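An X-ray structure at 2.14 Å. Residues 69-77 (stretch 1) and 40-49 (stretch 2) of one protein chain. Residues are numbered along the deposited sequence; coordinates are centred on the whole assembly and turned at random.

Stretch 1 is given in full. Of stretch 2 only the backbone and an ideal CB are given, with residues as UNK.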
# COMPACT_ATOMS: atom_id res chain seq x y z
N PRO A 69 -8.87 -29.48 -16.91
CA PRO A 69 -8.41 -30.03 -18.20
C PRO A 69 -7.60 -29.08 -19.08
O PRO A 69 -6.51 -29.45 -19.53
CB PRO A 69 -9.72 -30.43 -18.88
CG PRO A 69 -10.57 -30.88 -17.74
CD PRO A 69 -10.24 -29.95 -16.60
N THR A 70 -8.11 -27.87 -19.31
CA THR A 70 -7.45 -26.88 -20.17
C THR A 70 -6.01 -26.59 -19.72
O THR A 70 -5.13 -26.40 -20.56
CB THR A 70 -8.23 -25.55 -20.22
OG1 THR A 70 -9.63 -25.83 -20.40
CG2 THR A 70 -7.75 -24.70 -21.38
N LEU A 71 -5.79 -26.54 -18.41
CA LEU A 71 -4.46 -26.27 -17.87
C LEU A 71 -3.50 -27.44 -18.12
O LEU A 71 -2.34 -27.23 -18.48
CB LEU A 71 -4.53 -25.94 -16.37
CG LEU A 71 -5.36 -24.71 -15.96
CD1 LEU A 71 -5.48 -24.63 -14.46
CD2 LEU A 71 -4.80 -23.42 -16.52
N LYS A 72 -4.01 -28.66 -17.94
CA LYS A 72 -3.25 -29.88 -18.20
C LYS A 72 -2.86 -30.01 -19.67
O LYS A 72 -1.78 -30.51 -19.98
CB LYS A 72 -4.03 -31.11 -17.75
CG LYS A 72 -4.18 -31.24 -16.25
CD LYS A 72 -4.89 -32.53 -15.85
CE LYS A 72 -3.97 -33.73 -15.93
NZ LYS A 72 -4.64 -34.97 -15.43
N GLU A 73 -3.74 -29.56 -20.56
CA GLU A 73 -3.50 -29.58 -22.01
C GLU A 73 -2.25 -28.79 -22.41
O GLU A 73 -1.58 -29.15 -23.38
CB GLU A 73 -4.70 -29.00 -22.76
CG GLU A 73 -5.92 -29.89 -22.84
CD GLU A 73 -7.06 -29.26 -23.62
OE1 GLU A 73 -6.88 -28.99 -24.84
OE2 GLU A 73 -8.13 -29.02 -23.03
N GLY A 74 -1.96 -27.72 -21.68
CA GLY A 74 -0.83 -26.86 -22.00
C GLY A 74 0.48 -27.21 -21.31
O GLY A 74 1.54 -26.70 -21.69
N LEU A 75 0.41 -28.07 -20.30
CA LEU A 75 1.59 -28.41 -19.49
C LEU A 75 2.73 -28.96 -20.33
O LEU A 75 2.51 -29.77 -21.23
CB LEU A 75 1.23 -29.41 -18.39
CG LEU A 75 0.38 -28.94 -17.21
CD1 LEU A 75 0.12 -30.11 -16.28
CD2 LEU A 75 1.03 -27.77 -16.46
N ALA A 76 3.94 -28.51 -20.01
CA ALA A 76 5.16 -29.03 -20.61
C ALA A 76 5.25 -30.54 -20.41
O ALA A 76 4.71 -31.08 -19.44
CB ALA A 76 6.39 -28.33 -20.04
N GLU A 77 5.94 -31.20 -21.33
CA GLU A 77 5.91 -32.66 -21.48
C GLU A 77 6.13 -33.54 -20.24
O GLU A 77 5.43 -34.54 -20.06
CB GLU A 77 6.85 -33.09 -22.61
CG GLU A 77 6.63 -34.52 -23.07
CD GLU A 77 7.01 -34.74 -24.52
OE1 GLU A 77 8.08 -34.26 -24.93
OE2 GLU A 77 6.22 -35.38 -25.23
N UNK A 40 -3.91 -18.34 -16.09
CA UNK A 40 -2.99 -19.41 -15.68
C UNK A 40 -2.53 -20.24 -16.88
O UNK A 40 -1.37 -20.65 -16.93
CB UNK A 40 -3.66 -20.32 -14.65
N UNK A 41 -3.42 -20.47 -17.84
CA UNK A 41 -3.05 -21.18 -19.08
C UNK A 41 -2.00 -20.42 -19.89
O UNK A 41 -1.13 -21.03 -20.52
CB UNK A 41 -4.29 -21.41 -19.94
N UNK A 42 -2.06 -19.08 -19.86
CA UNK A 42 -1.05 -18.24 -20.52
C UNK A 42 0.36 -18.46 -19.96
O UNK A 42 1.33 -18.54 -20.72
CB UNK A 42 -1.43 -16.76 -20.38
N UNK A 43 0.45 -18.55 -18.63
CA UNK A 43 1.73 -18.78 -17.97
C UNK A 43 2.26 -20.19 -18.19
O UNK A 43 3.46 -20.38 -18.40
CB UNK A 43 1.60 -18.51 -16.47
N UNK A 44 1.35 -21.17 -18.15
CA UNK A 44 1.68 -22.56 -18.46
C UNK A 44 2.24 -22.69 -19.89
O UNK A 44 3.25 -23.36 -20.09
CB UNK A 44 0.44 -23.44 -18.29
N UNK A 45 1.58 -22.04 -20.85
CA UNK A 45 2.04 -22.00 -22.24
C UNK A 45 3.40 -21.32 -22.36
O UNK A 45 4.29 -21.81 -23.07
CB UNK A 45 1.02 -21.27 -23.12
N UNK A 46 3.55 -20.19 -21.66
CA UNK A 46 4.81 -19.45 -21.65
C UNK A 46 5.95 -20.29 -21.08
O UNK A 46 7.05 -20.27 -21.61
CB UNK A 46 4.66 -18.16 -20.84
N UNK A 47 5.66 -21.02 -20.00
CA UNK A 47 6.67 -21.89 -19.37
C UNK A 47 7.11 -23.03 -20.30
O UNK A 47 8.30 -23.35 -20.38
CB UNK A 47 6.12 -22.47 -18.07
N UNK A 48 6.15 -23.63 -21.01
CA UNK A 48 6.44 -24.69 -21.99
C UNK A 48 7.30 -24.15 -23.14
O UNK A 48 8.29 -24.78 -23.53
CB UNK A 48 5.14 -25.28 -22.54
N UNK A 49 6.93 -22.98 -23.65
CA UNK A 49 7.66 -22.31 -24.73
C UNK A 49 9.10 -22.00 -24.34
O UNK A 49 10.03 -22.23 -25.11
CB UNK A 49 6.94 -21.02 -25.13

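Stretch 2 is helical throughout, held by i to i+4 backbone hydrogen bonds, and runs nearly parallel to helix 69-74, at 12° with the axes 9.0 Å apart at closest approach. No position requires glycine, and proline would forfeit a backbone hydrogen bond at most of them.

At position 40, CA-to-CB points toward stretch 1, and the ideal CB lies 3.8 Å from CD2 of Leu71. A small residue or a modest apolar one would suit this neighbour. The residue is Ser40, whose CB touches that methyl while OG is hydrogen-bonded elsewhere in the structure.

At position 41 the CB points sideways, 4.0 Å from Leu71 CD2. Further along, stretch 1 offers the carbonyl oxygen of Thr70 and, at Gly74, a surface without a side chain. A long donor such as lysine, arginine or glutamine could reach across, and a flat end could lie on the glycine. The residue is Arg41, which sits as a knob among Thr70, Leu71, Glu73 and Gly74. Gly74 CA lies over one face of the guanidinium, 3.5 Å from Arg41 NE; an ideal CB on Gly74 would come within 2.3 Å of that nitrogen, a clash. Arg41 NH1 gives a weak hydrogen bond to Thr70 O (2.7 Å, 116°).

Positions 42 and 43 are out of reach, so stretch 1 sets no preference; they are Arg42 and Leu43.

Position 44 points toward stretch 1, between the side chains of Leu71 and Leu75 and close to the backbone of Gly74. Valine could meet the Gly74 and Leu75 side, but a longer apolar residue such as isoleucine, leucine or methionine is needed to reach Leu71. Ile44 does both: its CD1 meets Leu71 CD2 at 3.8 Å, and its CG2 packs 3.9 Å from Leu75 CD2 and 3.3 Å from Gly74 C. A water joins Ile44 O to Ala76 N.

Position 45 points away, and many polar residues would be tolerated. Asp45 nevertheless brings OD1 within 3.8 Å of Gly74 CA, and Asp45 OD1 accepts a hydrogen bond from Arg41 NE (2.8 Å, 179°), part of a salt bridge, which helps fix that guanidinium over the glycine.

Position 46 is out of reach and 47 points sideways with nothing of stretch 1 within 5.5 Å of its ideal CB, so stretch 1 would allow many side chains at either; they are Ala46 and Ala47.

Position 48 points toward stretch 1, its ideal CB 4.1 Å from Ala76 CB and 4.0 Å from Gly74 O. An aliphatic stem with a terminal donor, lysine, arginine or glutamine, would serve both. Arg48 packs CG against Ala76 CA (3.8 Å), and its NH1 bonds Gly74 O (2.8 Å, 150°) near the guanidinium plane while bridging to Asp45 OD1 (2.9 Å).

Position 49 is out of reach, so stretch 1 sets no preference; it is Ile49.

Stretch 2 40-49: SRRLIDAARI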
# COMPACT_ATOMS: atom_id res chain seq x y z
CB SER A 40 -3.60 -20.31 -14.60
OG SER A 40 -3.87 -19.59 -13.41
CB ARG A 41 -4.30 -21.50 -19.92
CG ARG A 41 -4.04 -22.22 -21.27
CD ARG A 41 -3.32 -23.57 -21.14
NE ARG A 41 -2.85 -24.04 -22.45
CZ ARG A 41 -3.56 -24.80 -23.28
NH1 ARG A 41 -4.78 -25.21 -22.95
NH2 ARG A 41 -3.05 -25.15 -24.45
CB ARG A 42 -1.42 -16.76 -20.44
CG ARG A 42 -2.60 -16.37 -21.29
CD ARG A 42 -3.05 -14.95 -21.02
NE ARG A 42 -4.18 -14.58 -21.88
CZ ARG A 42 -4.41 -13.35 -22.32
NH1 ARG A 42 -3.59 -12.35 -22.02
NH2 ARG A 42 -5.46 -13.11 -23.09
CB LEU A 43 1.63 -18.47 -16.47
CG LEU A 43 1.84 -16.97 -16.23
CD1 LEU A 43 0.78 -16.41 -15.33
CD2 LEU A 43 3.25 -16.68 -15.74
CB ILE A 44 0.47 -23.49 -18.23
CG1 ILE A 44 0.32 -23.78 -16.73
CG2 ILE A 44 0.62 -24.79 -19.00
CD1 ILE A 44 -1.06 -24.29 -16.33
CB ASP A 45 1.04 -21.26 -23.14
CG ASP A 45 -0.24 -22.04 -23.38
OD1 ASP A 45 -0.27 -23.28 -23.21
OD2 ASP A 45 -1.24 -21.39 -23.76
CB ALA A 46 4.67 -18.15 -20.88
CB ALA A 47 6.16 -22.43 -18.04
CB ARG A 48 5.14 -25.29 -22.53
CG ARG A 48 5.32 -26.50 -23.47
CD ARG A 48 4.02 -26.84 -24.22
NE ARG A 48 3.62 -25.76 -25.13
CZ ARG A 48 2.51 -25.03 -25.01
NH1 ARG A 48 1.64 -25.25 -24.03
NH2 ARG A 48 2.27 -24.07 -25.90
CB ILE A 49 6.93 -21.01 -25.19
CG1 ILE A 49 5.58 -21.33 -25.85
CG2 ILE A 49 7.81 -20.15 -26.11
CD1 ILE A 49 5.65 -22.32 -27.01
O HOH W 1 4.13 -25.72 -18.59
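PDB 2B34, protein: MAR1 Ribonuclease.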